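Local structure of D-alanyl-D-alanine carboxypeptidase (Penicillin binding protein) family protein (Francisella tularensis subsp. tularensis, 6OSU) at residues W85-I91 / G108-R114; G155-F161 / Y173-M179; I232-T236 / K247-L251; P339-A344 / Q354-V358; N346-A350 / L386-I390. The protein probably removes the C-terminal D-alanine from peptidoglycan precursors in the cell wall, as a serine-type D-Ala-D-Ala carboxypeptidase of peptidase family S11. All blocks are in the same frame, centred on the assembly; numbering follows the deposited sequence.

Contact 1: W85-I91 / G108-R114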
# COMPACT_ATOMS: atom_id res chain seq x y z
N TRP A 85 11.85 5.07 18.52
CA TRP A 85 11.04 3.95 18.98
C TRP A 85 11.13 3.77 20.49
O TRP A 85 10.17 3.29 21.12
CB TRP A 85 11.48 2.66 18.28
CG TRP A 85 11.27 2.67 16.80
CD1 TRP A 85 12.23 2.79 15.84
CD2 TRP A 85 10.01 2.56 16.12
NE1 TRP A 85 11.65 2.75 14.59
CE2 TRP A 85 10.29 2.61 14.74
CE3 TRP A 85 8.69 2.42 16.54
CZ2 TRP A 85 9.29 2.53 13.77
CZ3 TRP A 85 7.70 2.33 15.58
CH2 TRP A 85 8.00 2.39 14.21
N ASP A 86 12.26 4.16 21.09
CA ASP A 86 12.51 3.98 22.52
C ASP A 86 11.86 5.06 23.38
O ASP A 86 11.79 4.88 24.60
CB ASP A 86 14.01 3.96 22.80
CG ASP A 86 14.74 2.84 22.07
OD1 ASP A 86 14.05 1.94 21.54
OD2 ASP A 86 15.99 2.86 22.03
N THR A 87 11.41 6.16 22.79
CA THR A 87 10.89 7.28 23.58
C THR A 87 9.69 6.84 24.41
O THR A 87 8.81 6.11 23.93
CB THR A 87 10.50 8.44 22.66
OG1 THR A 87 11.66 8.90 21.96
CG2 THR A 87 9.89 9.59 23.45
N MET A 88 9.65 7.28 25.67
CA MET A 88 8.60 6.92 26.61
C MET A 88 7.58 8.05 26.69
O MET A 88 7.91 9.16 27.12
CB MET A 88 9.19 6.64 27.99
CG MET A 88 10.33 5.62 27.99
SD MET A 88 9.78 3.95 27.58
CE MET A 88 8.65 3.62 28.93
N ILE A 89 6.35 7.77 26.29
CA ILE A 89 5.29 8.77 26.21
C ILE A 89 4.41 8.66 27.45
O ILE A 89 3.99 7.54 27.80
CB ILE A 89 4.45 8.61 24.94
CG1 ILE A 89 5.26 9.01 23.72
CG2 ILE A 89 3.17 9.44 25.02
CD1 ILE A 89 5.39 7.91 22.73
N PRO A 90 4.11 9.76 28.13
CA PRO A 90 3.14 9.70 29.23
C PRO A 90 1.73 9.49 28.70
O PRO A 90 1.36 10.00 27.64
CB PRO A 90 3.29 11.06 29.91
CG PRO A 90 3.76 11.97 28.81
CD PRO A 90 4.64 11.12 27.92
N ILE A 91 0.94 8.73 29.45
CA ILE A 91 -0.44 8.45 29.09
C ILE A 91 -1.32 9.38 29.91
O ILE A 91 -1.41 9.25 31.14
CB ILE A 91 -0.81 6.98 29.34
CG1 ILE A 91 0.23 6.06 28.71
CG2 ILE A 91 -2.20 6.69 28.81
CD1 ILE A 91 0.36 6.19 27.21
N GLY A 108 -1.10 7.95 33.59
CA GLY A 108 0.07 8.19 34.41
C GLY A 108 1.25 7.29 34.12
O GLY A 108 2.34 7.54 34.65
N ALA A 109 1.07 6.26 33.30
CA ALA A 109 2.17 5.38 32.92
C ALA A 109 2.94 5.95 31.73
O ALA A 109 2.44 6.78 30.97
CB ALA A 109 1.64 3.99 32.59
N LYS A 110 4.17 5.49 31.59
CA LYS A 110 4.98 5.75 30.41
C LYS A 110 5.01 4.49 29.54
O LYS A 110 5.16 3.38 30.06
CB LYS A 110 6.40 6.16 30.78
CG LYS A 110 6.52 7.42 31.63
CD LYS A 110 6.31 8.69 30.81
CE LYS A 110 6.99 9.89 31.46
NZ LYS A 110 8.47 9.84 31.35
N VAL A 111 4.84 4.67 28.24
CA VAL A 111 4.86 3.57 27.28
C VAL A 111 5.72 3.98 26.10
O VAL A 111 5.66 5.13 25.64
CB VAL A 111 3.43 3.19 26.82
CG1 VAL A 111 3.48 2.07 25.79
CG2 VAL A 111 2.58 2.77 28.01
N SER A 112 6.53 3.04 25.60
CA SER A 112 7.42 3.35 24.49
C SER A 112 6.62 3.58 23.20
O SER A 112 5.48 3.14 23.06
CB SER A 112 8.44 2.23 24.29
OG SER A 112 7.83 1.09 23.71
N VAL A 113 7.25 4.30 22.27
CA VAL A 113 6.65 4.49 20.95
C VAL A 113 6.39 3.15 20.29
O VAL A 113 5.32 2.91 19.72
CB VAL A 113 7.56 5.37 20.06
CG1 VAL A 113 6.97 5.49 18.66
CG2 VAL A 113 7.77 6.73 20.67
N ARG A 114 7.38 2.24 20.36
CA ARG A 114 7.23 0.94 19.73
C ARG A 114 5.98 0.22 20.22
O ARG A 114 5.22 -0.33 19.42
CB ARG A 114 8.48 0.09 19.97
CG ARG A 114 8.71 -0.98 18.91
CD ARG A 114 10.03 -1.73 19.07
NE ARG A 114 11.12 -1.16 18.27
CZ ARG A 114 11.23 -1.29 16.95
NH1 ARG A 114 10.31 -1.95 16.25
NH2 ARG A 114 12.26 -0.74 16.31
O HOH W 1 12.51 -0.27 20.52

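Contact 2: G155-F161 / Y173-M179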
# COMPACT_ATOMS: atom_id res chain seq x y z
N GLY A 155 -0.69 14.44 -1.71
CA GLY A 155 -1.55 14.47 -2.86
C GLY A 155 -2.92 13.85 -2.65
O GLY A 155 -3.61 13.58 -3.63
N MET A 156 -3.31 13.62 -1.40
CA MET A 156 -4.64 13.11 -1.07
C MET A 156 -5.59 14.30 -1.06
O MET A 156 -5.87 14.90 -0.02
CB MET A 156 -4.62 12.39 0.28
CG MET A 156 -3.50 11.37 0.42
SD MET A 156 -3.30 10.78 2.11
CE MET A 156 -4.94 10.11 2.41
N ASN A 157 -6.11 14.64 -2.24
CA ASN A 157 -6.90 15.84 -2.41
C ASN A 157 -8.37 15.66 -2.07
O ASN A 157 -9.12 16.64 -2.07
CB ASN A 157 -6.78 16.35 -3.85
CG ASN A 157 -5.37 16.77 -4.20
OD1 ASN A 157 -4.73 16.17 -5.07
ND2 ASN A 157 -4.87 17.80 -3.53
N ASN A 158 -8.81 14.44 -1.78
CA ASN A 158 -10.19 14.21 -1.39
C ASN A 158 -10.25 13.54 -0.03
O ASN A 158 -10.91 12.51 0.14
CB ASN A 158 -10.92 13.38 -2.45
CG ASN A 158 -11.02 14.09 -3.78
OD1 ASN A 158 -11.47 15.23 -3.85
ND2 ASN A 158 -10.59 13.43 -4.84
N THR A 159 -9.56 14.12 0.94
CA THR A 159 -9.40 13.52 2.26
C THR A 159 -9.43 14.62 3.31
O THR A 159 -8.75 15.64 3.16
CB THR A 159 -8.09 12.74 2.36
OG1 THR A 159 -8.21 11.51 1.64
CG2 THR A 159 -7.73 12.43 3.80
N HIS A 160 -10.22 14.41 4.36
CA HIS A 160 -10.24 15.34 5.49
C HIS A 160 -10.52 14.55 6.75
O HIS A 160 -11.56 13.90 6.87
CB HIS A 160 -11.29 16.43 5.30
CG HIS A 160 -11.28 17.46 6.39
ND1 HIS A 160 -10.39 18.51 6.41
CD2 HIS A 160 -12.03 17.57 7.52
CE1 HIS A 160 -10.60 19.23 7.50
NE2 HIS A 160 -11.59 18.69 8.18
N PHE A 161 -9.59 14.61 7.70
CA PHE A 161 -9.71 13.92 8.97
C PHE A 161 -10.28 14.86 10.03
O PHE A 161 -9.95 16.04 10.07
CB PHE A 161 -8.36 13.37 9.42
CG PHE A 161 -7.77 12.37 8.47
CD1 PHE A 161 -8.35 11.12 8.32
CD2 PHE A 161 -6.64 12.67 7.73
CE1 PHE A 161 -7.82 10.19 7.44
CE2 PHE A 161 -6.10 11.75 6.85
CZ PHE A 161 -6.69 10.51 6.71
N TYR A 173 -13.82 12.33 5.79
CA TYR A 173 -13.93 11.53 4.57
C TYR A 173 -12.56 11.24 3.99
O TYR A 173 -11.57 11.91 4.31
CB TYR A 173 -14.81 12.21 3.52
CG TYR A 173 -14.36 13.60 3.14
CD1 TYR A 173 -13.34 13.80 2.21
CD2 TYR A 173 -14.96 14.72 3.69
CE1 TYR A 173 -12.93 15.07 1.86
CE2 TYR A 173 -14.56 16.00 3.34
CZ TYR A 173 -13.54 16.16 2.43
OH TYR A 173 -13.14 17.43 2.08
N THR A 174 -12.52 10.23 3.13
CA THR A 174 -11.38 9.92 2.29
C THR A 174 -11.90 9.16 1.08
O THR A 174 -13.11 8.99 0.90
CB THR A 174 -10.32 9.11 3.04
OG1 THR A 174 -9.19 8.92 2.18
CG2 THR A 174 -10.87 7.75 3.45
N THR A 175 -10.98 8.71 0.22
CA THR A 175 -11.34 7.91 -0.94
C THR A 175 -10.41 6.71 -1.03
O THR A 175 -9.33 6.69 -0.42
CB THR A 175 -11.26 8.72 -2.25
OG1 THR A 175 -9.89 8.98 -2.59
CG2 THR A 175 -12.01 10.04 -2.12
N ALA A 176 -10.84 5.70 -1.79
CA ALA A 176 -10.00 4.53 -1.98
C ALA A 176 -8.70 4.90 -2.69
O ALA A 176 -7.63 4.37 -2.36
CB ALA A 176 -10.76 3.46 -2.76
N HIS A 177 -8.77 5.83 -3.64
CA HIS A 177 -7.57 6.28 -4.33
C HIS A 177 -6.64 7.02 -3.37
O HIS A 177 -5.42 6.78 -3.36
CB HIS A 177 -7.95 7.18 -5.51
CG HIS A 177 -6.79 7.60 -6.36
ND1 HIS A 177 -6.88 8.61 -7.29
CD2 HIS A 177 -5.52 7.14 -6.42
CE1 HIS A 177 -5.71 8.75 -7.89
NE2 HIS A 177 -4.86 7.87 -7.38
N ASP A 178 -7.20 7.91 -2.54
CA ASP A 178 -6.37 8.65 -1.59
C ASP A 178 -5.71 7.71 -0.59
O ASP A 178 -4.55 7.92 -0.21
CB ASP A 178 -7.21 9.70 -0.87
CG ASP A 178 -7.31 11.00 -1.64
OD1 ASP A 178 -6.93 11.03 -2.84
OD2 ASP A 178 -7.76 12.01 -1.05
N MET A 179 -6.43 6.68 -0.15
CA MET A 179 -5.86 5.75 0.82
C MET A 179 -4.78 4.88 0.19
O MET A 179 -3.82 4.50 0.87
CB MET A 179 -6.96 4.89 1.44
CG MET A 179 -7.67 5.57 2.60
SD MET A 179 -6.55 5.77 4.00
CE MET A 179 -7.36 7.09 4.91
O HOH W 2 -6.61 12.78 -4.78
O HOH W 3 -8.99 10.72 -4.59

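Contact 3: I232-T236 / K247-L251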
# COMPACT_ATOMS: atom_id res chain seq x y z
N ILE A 232 -1.69 -17.47 35.61
CA ILE A 232 -1.71 -18.49 36.65
C ILE A 232 -0.39 -19.24 36.71
O ILE A 232 0.21 -19.38 37.77
CB ILE A 232 -2.90 -19.45 36.43
CG1 ILE A 232 -4.22 -18.75 36.79
CG2 ILE A 232 -2.72 -20.74 37.20
CD1 ILE A 232 -5.45 -19.45 36.24
N GLU A 233 0.09 -19.72 35.56
CA GLU A 233 1.37 -20.40 35.46
C GLU A 233 2.29 -19.64 34.52
O GLU A 233 1.89 -19.29 33.40
CB GLU A 233 1.18 -21.84 34.96
CG GLU A 233 0.89 -22.84 36.07
CD GLU A 233 2.03 -22.95 37.05
OE1 GLU A 233 1.76 -23.10 38.26
OE2 GLU A 233 3.19 -22.87 36.60
N SER A 234 3.52 -19.37 34.97
CA SER A 234 4.50 -18.73 34.12
C SER A 234 4.85 -19.61 32.92
O SER A 234 4.90 -19.14 31.78
CB SER A 234 5.76 -18.38 34.91
OG SER A 234 5.59 -17.19 35.67
N TYR A 235 5.10 -20.89 33.17
CA TYR A 235 5.40 -21.84 32.11
C TYR A 235 4.47 -23.05 32.21
O TYR A 235 4.10 -23.48 33.30
CB TYR A 235 6.87 -22.30 32.15
CG TYR A 235 7.38 -22.65 33.53
CD1 TYR A 235 7.00 -23.83 34.16
CD2 TYR A 235 8.26 -21.81 34.20
CE1 TYR A 235 7.48 -24.15 35.42
CE2 TYR A 235 8.74 -22.12 35.46
CZ TYR A 235 8.35 -23.30 36.06
OH TYR A 235 8.81 -23.62 37.31
N THR A 236 4.11 -23.59 31.04
CA THR A 236 3.37 -24.83 30.95
C THR A 236 4.15 -25.94 30.26
O THR A 236 3.72 -27.10 30.30
CB THR A 236 2.03 -24.62 30.21
OG1 THR A 236 1.00 -25.41 30.81
CG2 THR A 236 2.14 -24.97 28.73
N LYS A 247 13.52 -16.96 32.66
CA LYS A 247 13.10 -15.94 31.71
C LYS A 247 11.59 -16.01 31.47
O LYS A 247 10.96 -14.99 31.19
CB LYS A 247 13.88 -16.06 30.40
CG LYS A 247 13.16 -16.76 29.27
CD LYS A 247 13.78 -16.36 27.94
CE LYS A 247 13.40 -17.32 26.83
NZ LYS A 247 14.11 -17.00 25.56
N CYS A 248 11.01 -17.20 31.59
CA CYS A 248 9.55 -17.30 31.62
C CYS A 248 8.99 -16.64 32.87
O CYS A 248 7.89 -16.08 32.83
CB CYS A 248 9.11 -18.76 31.56
SG CYS A 248 9.54 -19.63 30.03
N ASN A 249 9.72 -16.69 33.98
CA ASN A 249 9.23 -16.10 35.22
C ASN A 249 9.33 -14.58 35.21
O ASN A 249 8.51 -13.91 35.85
CB ASN A 249 9.99 -16.68 36.41
CG ASN A 249 9.53 -18.08 36.78
OD1 ASN A 249 10.29 -19.04 36.69
ND2 ASN A 249 8.27 -18.19 37.20
N LYS A 250 10.32 -14.03 34.50
CA LYS A 250 10.47 -12.58 34.43
C LYS A 250 9.52 -11.96 33.41
O LYS A 250 8.95 -10.89 33.67
CB LYS A 250 11.92 -12.21 34.09
CG LYS A 250 12.18 -10.72 34.04
CD LYS A 250 13.52 -10.41 33.37
CE LYS A 250 14.69 -10.92 34.19
NZ LYS A 250 15.00 -10.03 35.35
N LEU A 251 9.35 -12.60 32.26
CA LEU A 251 8.47 -12.07 31.22
C LEU A 251 7.00 -12.29 31.56
O LEU A 251 6.15 -11.46 31.20
CB LEU A 251 8.79 -12.71 29.87
CG LEU A 251 10.20 -12.47 29.33
CD1 LEU A 251 10.44 -13.30 28.08
CD2 LEU A 251 10.41 -10.99 29.05

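Contact 4: P339-A344 / Q354-V358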
# COMPACT_ATOMS: atom_id res chain seq x y z
N PRO A 339 17.96 5.51 -28.23
CA PRO A 339 17.70 6.11 -29.54
C PRO A 339 16.74 5.28 -30.37
O PRO A 339 16.67 4.05 -30.26
CB PRO A 339 19.09 6.15 -30.19
CG PRO A 339 20.07 5.94 -29.07
CD PRO A 339 19.36 5.08 -28.08
N VAL A 340 15.96 5.98 -31.20
CA VAL A 340 15.08 5.37 -32.19
C VAL A 340 15.27 6.17 -33.47
O VAL A 340 14.75 7.29 -33.59
CB VAL A 340 13.61 5.36 -31.75
CG1 VAL A 340 12.72 4.86 -32.88
CG2 VAL A 340 13.44 4.48 -30.51
N THR A 341 15.99 5.61 -34.44
CA THR A 341 16.34 6.30 -35.67
C THR A 341 15.46 5.83 -36.81
O THR A 341 15.14 4.64 -36.91
CB THR A 341 17.81 6.07 -36.02
OG1 THR A 341 18.62 6.24 -34.85
CG2 THR A 341 18.27 7.05 -37.10
N ILE A 342 15.05 6.76 -37.68
CA ILE A 342 14.28 6.45 -38.88
C ILE A 342 14.80 7.33 -40.02
O ILE A 342 15.54 8.29 -39.81
CB ILE A 342 12.76 6.69 -38.70
CG1 ILE A 342 12.47 8.17 -38.51
CG2 ILE A 342 12.21 5.86 -37.54
CD1 ILE A 342 11.27 8.67 -39.30
N SER A 343 14.39 6.98 -41.23
CA SER A 343 14.75 7.77 -42.40
C SER A 343 13.96 9.07 -42.43
O SER A 343 12.75 9.09 -42.20
CB SER A 343 14.48 6.98 -43.68
OG SER A 343 13.14 6.53 -43.73
N ALA A 344 14.66 10.17 -42.72
CA ALA A 344 14.04 11.49 -42.76
C ALA A 344 13.57 11.89 -44.16
O ALA A 344 13.10 13.02 -44.34
CB ALA A 344 15.02 12.55 -42.24
N GLN A 354 19.61 12.95 -44.89
CA GLN A 354 19.73 12.88 -43.44
C GLN A 354 18.78 11.84 -42.83
O GLN A 354 17.84 11.34 -43.46
CB GLN A 354 19.47 14.26 -42.84
CG GLN A 354 18.51 15.12 -43.64
CD GLN A 354 18.58 16.58 -43.26
OE1 GLN A 354 17.77 17.39 -43.70
NE2 GLN A 354 19.56 16.93 -42.43
N LYS A 355 19.07 11.50 -41.57
CA LYS A 355 18.24 10.62 -40.76
C LYS A 355 17.91 11.31 -39.45
O LYS A 355 18.59 12.25 -39.03
CB LYS A 355 18.95 9.28 -40.47
CG LYS A 355 18.68 8.18 -41.49
CD LYS A 355 19.98 7.60 -42.04
CE LYS A 355 20.95 7.22 -40.92
NZ LYS A 355 20.40 6.20 -39.99
N LEU A 356 16.85 10.84 -38.80
CA LEU A 356 16.34 11.46 -37.57
C LEU A 356 16.33 10.44 -36.44
O LEU A 356 15.70 9.38 -36.56
CB LEU A 356 14.94 12.03 -37.78
CG LEU A 356 14.28 12.64 -36.54
CD1 LEU A 356 15.06 13.85 -36.04
CD2 LEU A 356 12.83 13.02 -36.82
N THR A 357 17.01 10.76 -35.34
CA THR A 357 16.98 9.97 -34.12
C THR A 357 16.19 10.72 -33.06
O THR A 357 16.34 11.94 -32.91
CB THR A 357 18.39 9.68 -33.60
OG1 THR A 357 19.09 8.87 -34.55
CG2 THR A 357 18.34 8.95 -32.27
N VAL A 358 15.33 9.99 -32.34
CA VAL A 358 14.51 10.56 -31.28
C VAL A 358 14.73 9.75 -30.01
O VAL A 358 15.13 8.59 -30.04
CB VAL A 358 13.02 10.59 -31.65
CG1 VAL A 358 12.80 11.41 -32.91
CG2 VAL A 358 12.49 9.18 -31.84

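Contact 5: N346-A350 / L386-I390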
# COMPACT_ATOMS: atom_id res chain seq x y z
N ASN A 346 11.00 10.82 -45.89
CA ASN A 346 9.55 10.88 -46.06
C ASN A 346 8.95 12.13 -45.45
O ASN A 346 7.89 12.59 -45.90
CB ASN A 346 8.90 9.63 -45.46
CG ASN A 346 8.58 8.58 -46.50
OD1 ASN A 346 9.45 7.82 -46.92
ND2 ASN A 346 7.33 8.54 -46.94
N ILE A 347 9.58 12.70 -44.43
CA ILE A 347 9.00 13.89 -43.79
C ILE A 347 9.04 15.05 -44.78
O ILE A 347 10.01 15.18 -45.55
CB ILE A 347 9.75 14.23 -42.49
CG1 ILE A 347 10.43 15.60 -42.57
CG2 ILE A 347 10.73 13.11 -42.13
CD1 ILE A 347 11.41 15.87 -41.45
N PRO A 348 8.00 15.89 -44.85
CA PRO A 348 7.95 16.91 -45.91
C PRO A 348 9.04 17.96 -45.75
O PRO A 348 9.51 18.25 -44.65
CB PRO A 348 6.55 17.51 -45.75
CG PRO A 348 6.13 17.19 -44.37
CD PRO A 348 6.76 15.86 -44.06
N ASN A 349 9.44 18.53 -46.89
CA ASN A 349 10.43 19.60 -47.01
C ASN A 349 11.82 19.20 -46.53
O ASN A 349 12.67 20.06 -46.36
CB ASN A 349 10.00 20.86 -46.24
CG ASN A 349 9.07 21.74 -47.05
OD1 ASN A 349 9.35 22.08 -48.20
ND2 ASN A 349 7.97 22.15 -46.43
N ALA A 350 12.09 17.91 -46.34
CA ALA A 350 13.35 17.47 -45.76
C ALA A 350 14.39 17.13 -46.82
O ALA A 350 14.07 16.67 -47.92
CB ALA A 350 13.13 16.26 -44.86
N LEU A 386 4.56 17.65 -39.19
CA LEU A 386 5.99 17.82 -38.98
C LEU A 386 6.69 17.97 -40.32
O LEU A 386 6.61 17.06 -41.16
CB LEU A 386 6.57 16.65 -38.19
CG LEU A 386 8.04 16.77 -37.80
CD1 LEU A 386 8.23 17.95 -36.86
CD2 LEU A 386 8.55 15.49 -37.17
N ASN A 387 7.37 19.09 -40.52
CA ASN A 387 8.17 19.31 -41.71
C ASN A 387 9.50 19.94 -41.31
O ASN A 387 9.63 20.53 -40.23
CB ASN A 387 7.44 20.18 -42.74
CG ASN A 387 6.57 21.24 -42.09
OD1 ASN A 387 7.07 22.19 -41.48
ND2 ASN A 387 5.26 21.10 -42.24
N ALA A 388 10.49 19.80 -42.18
CA ALA A 388 11.78 20.40 -41.93
C ALA A 388 11.69 21.92 -42.08
O ALA A 388 10.91 22.43 -42.89
CB ALA A 388 12.82 19.84 -42.90
N PRO A 389 12.50 22.67 -41.31
CA PRO A 389 13.55 22.23 -40.39
C PRO A 389 13.07 21.80 -39.00
O PRO A 389 12.02 22.24 -38.54
CB PRO A 389 14.44 23.47 -40.28
CG PRO A 389 13.48 24.60 -40.41
CD PRO A 389 12.44 24.14 -41.41
N ILE A 390 13.85 20.93 -38.36
CA ILE A 390 13.64 20.50 -36.98
C ILE A 390 14.97 20.62 -36.25
O ILE A 390 16.01 20.22 -36.78
CB ILE A 390 13.11 19.06 -36.90
CG1 ILE A 390 11.84 18.90 -37.75
CG2 ILE A 390 12.85 18.66 -35.46
CD1 ILE A 390 11.55 17.46 -38.12

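Contact 1: W85-I91 / G108-R114
The guanidinium of Arg114 lies over one face of the Trp85 indole, its plane turned 27° from the ring and its CZ 4.2 Å from the centroid of the five-membered ring, close enough to the normal for a cation-pi stack. NH2 sits nearest, 3.6 Å from Trp85 CD1. The side chain leaves anti to its own N (chi1 -155°) and bends at chi3, which brings the group back over the ring, while a water accepts from Arg114 NE and donates to Asp86 OD1, bridging two opposite charges. Next to the stack, Arg114 N donates to Trp85 O at 3.1 Å. These residues lead into and out of a two-stranded antiparallel ribbon, 88-90 with 110-112, in which Ile89 and Val111 form the hydrogen-bonded pair; Ile89 N meets Val111 O at 2.8 Å, nearly straight. Met88, Pro90, Lys110 and Ser112 share one face, where the Lys110 chain crosses the Pro90 ring at a slant, Lys110 CD 3.9 Å from Pro90 CB. Ile89 and Val111 occupy the other, and Ile89 CD1 packs against Val113 CG2. Farther out, Ser112 OG accepts from Asn115 N as N-cap of helix 113-123, and Ile89 rests on Leu132 and Tyr135 of helix 126-137.

Contact 2: G155-F161 / Y173-M179
Asp178 OD2 is gripped by two donors from the 155-161 loop: Asn158 N at 2.7 Å on the syn lone pair, and the hydroxyl of Thr159 on the anti one, with Thr159 OG1 2.8 Å from Asp178 OD2. Using both lone pairs fixes the rotation of the carboxylate, and two donors would be expected to favour its charged form. Two waters lie within hydrogen-bonding distance of Asp178 OD1; one of them also lies on Asn158 ND2 and Thr175 OG1. Thr159 and Thr174 lie side by side and point the same way, their OG1 atoms 2.8 Å apart. The aspartate belongs to the first turn of helix 176-189, where Thr175 is the N-cap: a chi1 of 72° folds its OG1 back over the main chain to accept from Asp178 N at 2.9 Å. The loop itself begins where a Schellman motif at Gly155 ends the preceding helix. Farther along it, His160 and Tyr173 form a single antiparallel bridge, with N-H to O bonds in both directions. His160 CB sits over a face of the Tyr173 ring, 4.0 Å from its centroid in a CH-pi contact. Outside the two segments, Asn158 OD1 accepts from Arg59 NH2. At the far end, Met179 CE meets the edge of the Phe161 ring in its plane, 3.9 Å from Phe161 CZ, and Phe161 also packs on Thr66 and Met69 of helix 66-79.

Contact 3: I232-T236 / K247-L251
Tyr235 turns the edge of its ring, not a face, toward helix 242-251, where Cys248 and Asn249 meet it. This is a loop-on-helix contact beside a disulfide: the chain leaves strand 231-233, which contains a classic beta bulge at Ile232 and Glu233 opposite Lys223, and then packs against the last turns of the helix. Across the interface only Ser234, Tyr235, Cys248 and Asn249 touch, and the buried surface is small, 193 Å² over both sides. The nearest pair of CA atoms, Ser234 CA and Asn249 CA, is 5.5 Å apart. The phenol ring and the Asn249 amide stand 77° apart, so the flat groups meet nearly at right angles rather than stacking. Tyr235 CG lies between the backbone N and the carbonyl carbon (chi1 45°), an orientation that sets the ring edge alongside the helix. Ser234 points its CB at the helix, 3.8 Å from Cys248 O, while its hydroxyl is hydrogen-bonded to Phe252 O, just beyond the helix end. Cys248 SG, anti to its own carbonyl carbon, forms the disulfide with Cys220, and Thr236 is joined to that same Cys220 through the backbone. The cysteine's CB lies near the ring plane, 4.1 Å from Tyr235 CD2.

Contact 4: P339-A344 / Q354-V358
Strands 340-343 and 355-358 run antiparallel, their short axes 4.6 Å apart at closest approach and 156° between directions, as the two arms of a beta hairpin at the edge of the five-stranded sheet of the PBP5-type C-terminal domain. Val340 with Val358 and Ile342 with Leu356 are hydrogen-bonded pairs, each joined by two N-H to O bonds; the straightest is Leu356 N to Ile342 O, 3.0 Å with 175° at the hydrogen. Beyond them the ladder slackens, since Ala344 N reaches Gln354 O only weakly, at 3.5 Å. Thr341 and Thr357 form the non-hydrogen-bonded pair between the two hydrogen-bonded pairs, CA atoms 4.0 Å apart. Both hydroxyls lie anti to the carbonyl carbon, and this common rotation brings Thr341 OG1 to 2.7 Å from Thr357 OG1, a hydrogen bond in which either may donate. The methyls flank it: Thr357 CG2 touches Pro339 CB at 3.6 Å, and Thr341 CG2 lies 3.7 Å from Lys355 NZ. On the other face Val340 CB meets Val358 CG2 at 4.0 Å. The hairpin is thus two-faced, with paired hydroxyls and a lysine on one side and, on the other, aliphatic side chains packed on Ile380 and Phe382 of strand 376-382, the other outermost strand of the sheet.

Contact 5: N346-A350 / L386-I390
The tip of Ile347 reaches across to Ile390, end to end, with their CD1 methyls 3.7 Å apart. Ile347 projects from the first position of a type II beta turn, 347-350, and its CD1 also lies over the backbone of the facing loop, 4.1 Å from Ala388 N. Beside it the Pro348 ring is a second bump. It sits on the Leu386 carbonyl, with Pro348 CD 3.1 Å from Leu386 O, and crosses the Asn387 side chain at about a right angle, Pro348 CG to Asn387 CB 3.6 Å. From the other segment comes the small methyl of Ala388: it settles against one side of the turn, where Ala388 CB lies 3.5 Å from Asn349 O and 4.1 Å from Ala350 CB. One hydrogen bond pins this fit, Ala388 N to Pro348 O at 3.1 Å, straight at the hydrogen (165°). The positive phi of Asn349 (64°) suits the third position of such a turn. After Ala388 a cis peptide bond precedes Pro389, and the chain beyond it brings Ile390 to face Ile347. Both segments are irregular connections of the C-terminal domain, one between strands 340-343 and 355-359, the other between 376-382 and 395-403, whose Val396 supports Leu386 and Ile390; Asn349 is also joined by its backbone to Lys424 near the chain end.

How the contacts relate
Contacts 1, 2 and 3 belong to the carboxypeptidase region, contacts 4 and 5 to the C-terminal domain, and the chain closes each of the first three before opening the next. Contact 2 is nearest the predicted catalytic centre: the Phe161 side chain lies about 8 Å from that of Lys67, and the Met179 side chain about 8 Å from that of Lys278. Contacts 1 and 3, with centres about 25 Å apart, lie away from it. Contacts 4 and 5 interlock, their segments alternating along the chain, with centres about 12 Å apart and Ala344 O 3.3 Å from Ala350 CB. Contacts 3 and 5 are the farthest apart of the five, about 84 Å between centres.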